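Local structure of soluble secreted antigen MPT53 (Mycobacterium tuberculosis, 1LU4) at residues Gly24-Leu29 with Pro54-Val59; Trp30-Trp35 with Gly68-Phe73. The protein probably catalyses the oxidation of reduced, unfolded secreted proteins to form disulfide bonds, as a thioredoxin-fold oxidoreductase related to DsbE. All blocks are in the same frame, centred on the assembly; numbering follows the deposited sequence.

Contact 1 (Gly24-Leu29 with Pro54-Val59); sequences GKPAVL and PAVTFV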
loop_
_atom_site.group_PDB
_atom_site.type_symbol
_atom_site.label_atom_id
_atom_site.label_comp_id
_atom_site.label_asym_id
_atom_site.label_seq_id
_atom_site.Cartn_x
_atom_site.Cartn_y
_atom_site.Cartn_z
ATOM N N GLY A 24 4.410 -15.380 -2.257
ATOM C CA GLY A 24 3.764 -16.603 -1.840
ATOM C C GLY A 24 2.746 -16.410 -0.737
ATOM O O GLY A 24 2.360 -17.418 -0.134
ATOM N N LYS A 25 2.333 -15.164 -0.494
ATOM C CA LYS A 25 1.267 -14.997 0.503
ATOM C C LYS A 25 0.352 -13.885 -0.024
ATOM O O LYS A 25 0.679 -13.066 -0.895
ATOM C CB LYS A 25 1.868 -14.773 1.884
ATOM C CG LYS A 25 2.702 -13.534 1.911
ATOM C CD LYS A 25 3.137 -13.084 3.290
ATOM C CE LYS A 25 4.523 -13.534 3.665
ATOM N NZ LYS A 25 5.131 -12.568 4.613
ATOM N N PRO A 26 -0.888 -13.861 0.443
ATOM C CA PRO A 26 -1.818 -12.803 0.046
ATOM C C PRO A 26 -1.299 -11.452 0.593
ATOM O O PRO A 26 -0.827 -11.354 1.724
ATOM C CB PRO A 26 -3.123 -13.175 0.743
ATOM C CG PRO A 26 -2.810 -14.235 1.744
ATOM C CD PRO A 26 -1.476 -14.808 1.433
ATOM N N ALA A 27 -1.371 -10.440 -0.269
ATOM C CA ALA A 27 -0.804 -9.161 0.119
ATOM C C ALA A 27 -1.540 -8.035 -0.599
ATOM O O ALA A 27 -2.151 -8.265 -1.674
ATOM C CB ALA A 27 0.693 -9.143 -0.228
ATOM N N VAL A 28 -1.422 -6.852 -0.052
ATOM C CA VAL A 28 -1.992 -5.657 -0.684
ATOM C C VAL A 28 -0.890 -4.600 -0.650
ATOM O O VAL A 28 -0.378 -4.261 0.414
ATOM C CB VAL A 28 -3.247 -5.167 0.055
ATOM C CG1 VAL A 28 -3.751 -3.837 -0.555
ATOM C CG2 VAL A 28 -4.382 -6.187 0.074
ATOM N N LEU A 29 -0.589 -4.038 -1.851
ATOM C CA LEU A 29 0.217 -2.832 -1.919
ATOM C C LEU A 29 -0.709 -1.637 -2.087
ATOM O O LEU A 29 -1.644 -1.688 -2.912
ATOM C CB LEU A 29 1.186 -2.851 -3.107
ATOM C CG LEU A 29 2.108 -4.059 -3.222
ATOM C CD1 LEU A 29 3.021 -3.904 -4.429
ATOM C CD2 LEU A 29 2.895 -4.325 -1.926
ATOM N N PRO A 54 -5.584 -10.100 9.356
ATOM C CA PRO A 54 -4.161 -10.172 9.697
ATOM C C PRO A 54 -3.358 -11.163 8.876
ATOM O O PRO A 54 -2.112 -11.074 8.794
ATOM C CB PRO A 54 -4.124 -10.525 11.188
ATOM C CG PRO A 54 -5.449 -11.205 11.373
ATOM C CD PRO A 54 -6.451 -10.432 10.515
ATOM N N ALA A 55 -4.035 -12.144 8.245
ATOM C CA ALA A 55 -3.249 -13.070 7.435
ATOM C C ALA A 55 -2.993 -12.509 6.031
ATOM O O ALA A 55 -2.322 -13.217 5.239
ATOM C CB ALA A 55 -3.953 -14.397 7.467
ATOM N N VAL A 56 -3.494 -11.336 5.673
ATOM C CA VAL A 56 -3.144 -10.617 4.435
ATOM C C VAL A 56 -2.130 -9.550 4.865
ATOM O O VAL A 56 -2.324 -8.827 5.862
ATOM C CB VAL A 56 -4.381 -9.964 3.810
ATOM C CG1 VAL A 56 -4.064 -9.140 2.587
ATOM C CG2 VAL A 56 -5.392 -11.072 3.429
ATOM N N THR A 57 -1.011 -9.470 4.142
ATOM C CA THR A 57 0.034 -8.524 4.506
ATOM C C THR A 57 -0.101 -7.228 3.679
ATOM O O THR A 57 -0.066 -7.274 2.466
ATOM C CB THR A 57 1.408 -9.159 4.249
ATOM O OG1 THR A 57 1.470 -10.395 5.011
ATOM C CG2 THR A 57 2.525 -8.261 4.745
ATOM N N PHE A 58 -0.327 -6.150 4.386
ATOM C CA PHE A 58 -0.520 -4.849 3.745
ATOM C C PHE A 58 0.789 -4.077 3.799
ATOM O O PHE A 58 1.447 -4.010 4.838
ATOM C CB PHE A 58 -1.585 -4.016 4.505
ATOM C CG PHE A 58 -3.008 -4.498 4.263
ATOM C CD1 PHE A 58 -3.433 -5.717 4.803
ATOM C CD2 PHE A 58 -3.885 -3.731 3.512
ATOM C CE1 PHE A 58 -4.741 -6.145 4.579
ATOM C CE2 PHE A 58 -5.203 -4.140 3.289
ATOM C CZ PHE A 58 -5.582 -5.342 3.841
ATOM N N VAL A 59 1.137 -3.440 2.665
ATOM C CA VAL A 59 2.300 -2.580 2.592
ATOM C C VAL A 59 1.883 -1.325 1.882
ATOM O O VAL A 59 1.480 -1.333 0.731
ATOM C CB VAL A 59 3.457 -3.261 1.862
ATOM C CG1 VAL A 59 4.684 -2.349 1.788
ATOM C CG2 VAL A 59 3.800 -4.589 2.540
HETATM O O HOH W 1 3.340 -11.706 6.556
HETATM O O HOH W 2 0.123 -12.541 4.085
#
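Val28 and Phe58 lie side by side, pointing the same way from two neighbouring parallel strands, and form the tight part of this contact. Val28 CB stands over one face of the Phe58 ring, near its rim, 4.1 Å from the ring centroid: a CH-pi contact. With CG1 anti to the backbone N (chi1 175°), the other branch, CG2, is turned back toward the start of the strand, where it meets Val56 CG1 at 3.9 Å. Helices 37-52 and 124-133 pack onto this greasy face, Val131 touching Val28, Val56 and Phe58 alike. On the other face, Leu29 CD2 rests against Val59 CB, and Leu22 lies on both residues.

Three backbone bonds zip the strands together: Thr57 N to Pro26 O, Val28 N to Thr57 O, and Val59 N to Val28 O. This is the parallel pairing of a beta-alpha-beta unit, with helix 37-52 as the crossover between the strands.

Near the strand starts Pro26 CB still meets Val56 CG2, but on the Thr57 OG1 side water enters. Thr57 OG1 takes a proton from one water, at 2.8 Å, which in turn accepts from Lys25 NZ. A second water accepts from the same hydroxyl at 2.7 Å and donates to both Pro26 O and Ala55 O. Pro26 O therefore holds two donors, Thr57 N and this water. Apolar packing and strand bonds thus hold the buried part, whereas beside the direct Thr57 N to Pro26 O bond two waters tie Lys25, Pro26, Ala55 and Thr57 together.

Contact 2 (Trp30-Trp35 with Gly68-Phe73); sequences WFWTPW and GAMQSF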
loop_
_atom_site.group_PDB
_atom_site.type_symbol
_atom_site.label_atom_id
_atom_site.label_comp_id
_atom_site.label_asym_id
_atom_site.label_seq_id
_atom_site.Cartn_x
_atom_site.Cartn_y
_atom_site.Cartn_z
ATOM N N TRP A 30 -0.455 -0.568 -1.344
ATOM C CA TRP A 30 -1.253 0.632 -1.441
ATOM C C TRP A 30 -0.309 1.802 -1.628
ATOM O O TRP A 30 0.484 2.131 -0.743
ATOM C CB TRP A 30 -2.102 0.820 -0.186
ATOM C CG TRP A 30 -3.027 2.001 -0.201
ATOM C CD1 TRP A 30 -3.976 2.318 -1.136
ATOM C CD2 TRP A 30 -3.152 3.023 0.806
ATOM N NE1 TRP A 30 -4.655 3.457 -0.804
ATOM C CE2 TRP A 30 -4.166 3.901 0.383
ATOM C CE3 TRP A 30 -2.478 3.245 2.019
ATOM C CZ2 TRP A 30 -4.529 5.016 1.153
ATOM C CZ3 TRP A 30 -2.851 4.371 2.788
ATOM C CH2 TRP A 30 -3.860 5.213 2.325
ATOM N N PHE A 31 -0.397 2.421 -2.815
ATOM C CA PHE A 31 0.465 3.574 -3.168
ATOM C C PHE A 31 -0.249 4.833 -2.826
ATOM O O PHE A 31 -1.358 5.114 -3.339
ATOM C CB PHE A 31 0.748 3.523 -4.693
ATOM C CG PHE A 31 1.576 2.324 -5.095
ATOM C CD1 PHE A 31 1.001 1.069 -5.339
ATOM C CD2 PHE A 31 2.969 2.445 -5.230
ATOM C CE1 PHE A 31 1.790 0.001 -5.707
ATOM C CE2 PHE A 31 3.753 1.352 -5.584
ATOM C CZ PHE A 31 3.180 0.107 -5.813
ATOM N N TRP A 32 0.345 5.628 -1.946
ATOM C CA TRP A 32 -0.337 6.836 -1.408
ATOM C C TRP A 32 0.633 7.992 -1.303
ATOM O O TRP A 32 1.861 7.871 -1.344
ATOM C CB TRP A 32 -0.881 6.479 -0.036
ATOM C CG TRP A 32 0.012 6.053 1.071
ATOM C CD1 TRP A 32 0.380 4.772 1.346
ATOM C CD2 TRP A 32 0.641 6.870 2.070
ATOM N NE1 TRP A 32 1.199 4.703 2.449
ATOM C CE2 TRP A 32 1.362 5.988 2.917
ATOM C CE3 TRP A 32 0.654 8.237 2.336
ATOM C CZ2 TRP A 32 2.094 6.435 4.025
ATOM C CZ3 TRP A 32 1.380 8.678 3.429
ATOM C CH2 TRP A 32 2.108 7.790 4.259
ATOM N N THR A 33 0.011 9.199 -1.165
ATOM C CA THR A 33 0.754 10.367 -0.749
ATOM C C THR A 33 -0.058 11.060 0.337
ATOM O O THR A 33 -1.283 10.979 0.318
ATOM C CB THR A 33 0.992 11.351 -1.933
ATOM O OG1 THR A 33 -0.268 11.969 -2.362
ATOM C CG2 THR A 33 1.670 10.783 -3.130
ATOM N N PRO A 34 0.578 11.736 1.325
ATOM C CA PRO A 34 -0.192 12.158 2.494
ATOM C C PRO A 34 -1.110 13.332 2.250
ATOM O O PRO A 34 -2.008 13.590 3.070
ATOM C CB PRO A 34 0.910 12.480 3.519
ATOM C CG PRO A 34 2.147 12.785 2.690
ATOM C CD PRO A 34 2.006 11.821 1.508
ATOM N N TRP A 35 -0.892 14.066 1.143
ATOM C CA TRP A 35 -1.643 15.271 0.896
ATOM C C TRP A 35 -2.733 15.041 -0.107
ATOM O O TRP A 35 -3.501 15.985 -0.434
ATOM C CB TRP A 35 -0.653 16.335 0.383
ATOM C CG TRP A 35 0.425 15.846 -0.562
ATOM C CD1 TRP A 35 1.734 15.605 -0.197
ATOM C CD2 TRP A 35 0.350 15.530 -1.947
ATOM N NE1 TRP A 35 2.476 15.168 -1.305
ATOM C CE2 TRP A 35 1.611 15.145 -2.375
ATOM C CE3 TRP A 35 -0.724 15.609 -2.863
ATOM C CZ2 TRP A 35 1.901 14.770 -3.697
ATOM C CZ3 TRP A 35 -0.465 15.268 -4.171
ATOM C CH2 TRP A 35 0.853 14.875 -4.542
ATOM N N GLY A 68 8.413 13.194 7.615
ATOM C CA GLY A 68 7.555 13.599 8.701
ATOM C C GLY A 68 6.089 13.672 8.316
ATOM O O GLY A 68 5.203 13.327 9.108
ATOM N N ALA A 69 5.810 14.154 7.084
ATOM C CA ALA A 69 4.426 14.246 6.603
ATOM C C ALA A 69 3.869 12.845 6.398
ATOM O O ALA A 69 2.677 12.576 6.680
ATOM C CB ALA A 69 4.365 15.070 5.310
ATOM N N MET A 70 4.702 11.966 5.895
ATOM C CA MET A 70 4.279 10.548 5.758
ATOM C C MET A 70 3.936 9.973 7.094
ATOM O O MET A 70 2.912 9.308 7.278
ATOM C CB MET A 70 5.363 9.725 5.062
ATOM C CG MET A 70 5.650 10.151 3.626
ATOM S SD MET A 70 7.105 9.243 3.025
ATOM C CE MET A 70 7.125 9.737 1.319
ATOM N N GLN A 71 4.807 10.213 8.080
ATOM C CA GLN A 71 4.571 9.666 9.430
ATOM C C GLN A 71 3.316 10.256 10.059
ATOM O O GLN A 71 2.559 9.571 10.721
ATOM C CB GLN A 71 5.775 10.000 10.325
ATOM C CG GLN A 71 6.973 9.179 9.890
ATOM C CD GLN A 71 8.221 9.515 10.678
ATOM O OE1 GLN A 71 8.321 10.555 11.364
ATOM N NE2 GLN A 71 9.178 8.621 10.637
ATOM N N SER A 72 3.075 11.576 9.871
ATOM C CA SER A 72 1.847 12.140 10.446
ATOM C C SER A 72 0.625 11.465 9.909
ATOM O O SER A 72 -0.370 11.318 10.641
ATOM C CB SER A 72 1.809 13.636 10.100
ATOM O OG SER A 72 2.754 14.334 10.857
ATOM N N PHE A 73 0.627 11.133 8.605
ATOM C CA PHE A 73 -0.520 10.481 7.987
ATOM C C PHE A 73 -0.754 9.076 8.561
ATOM O O PHE A 73 -1.860 8.729 8.939
ATOM C CB PHE A 73 -0.235 10.463 6.498
ATOM C CG PHE A 73 -1.264 9.841 5.616
ATOM C CD1 PHE A 73 -1.283 8.467 5.361
ATOM C CD2 PHE A 73 -2.245 10.617 4.966
ATOM C CE1 PHE A 73 -2.201 7.939 4.457
ATOM C CE2 PHE A 73 -3.164 10.058 4.090
ATOM C CZ PHE A 73 -3.145 8.694 3.813
#
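The six-membered ring of Trp32 and the ring of Phe73 form an offset stack, centroids 4.4 Å apart and planes 14° from parallel. Trp32 CZ3 comes within 3.3 Å of Phe73 CD1, and the two side chains slide past each other in opposite directions. Met70 O sits at the edge of the indole, 3.5 Å from Trp32 CH2, and Pro34 CA also lies at its edge, in plane. At the edge of the Phe73 ring is Trp30, which arrives tip to tip, its CH2 3.8 Å from Phe73 CE1. One face of the Trp30 indole carries Trp32 CB. Phe73 CG is anti to the backbone N (chi1 180°), directed off helix 67-77 toward the end of strand 27-32.

In this thioredoxin-like fold, that strand end leads through Thr33-Trp35 into the CxxC motif at the start of helix 37-52; Trp32 also touches Cys39, and Phe73 touches Asn40 and Ala43. Both indole N-H groups bond outside the contact, Trp30 NE1 to Glu42 OE1 and Trp32 NE1 to Asn83 OD1.

Pro34 wedges against the helix by its ring: CB lies 3.6 Å from Ala69 O and also meets Phe73 CB. Its CG reaches Ala69 CB at 4.1 Å.

Strand 27-32 runs through both contacts: its first half pairs with strand 57-62 in contact 1, and its second half leads to the aromatic cluster of contact 2. Their centres are about 19 Å apart, on opposite sides of the chain's centre, yet they meet at Val59 O and Trp30 N, 2.9 Å apart in a probable hydrogen bond that carries the parallel ladder onward. Strand 57-62 then leads into helix 67-77, the partner in contact 2. Contact 2 is the one beside the predicted redox centre: Cys36 follows directly on Trp35, and the Thr33 side chain touches the CxxC residues. The Cys36-Cys39 disulfide is not present in this model. Contact 1 lies toward the other end of the strand.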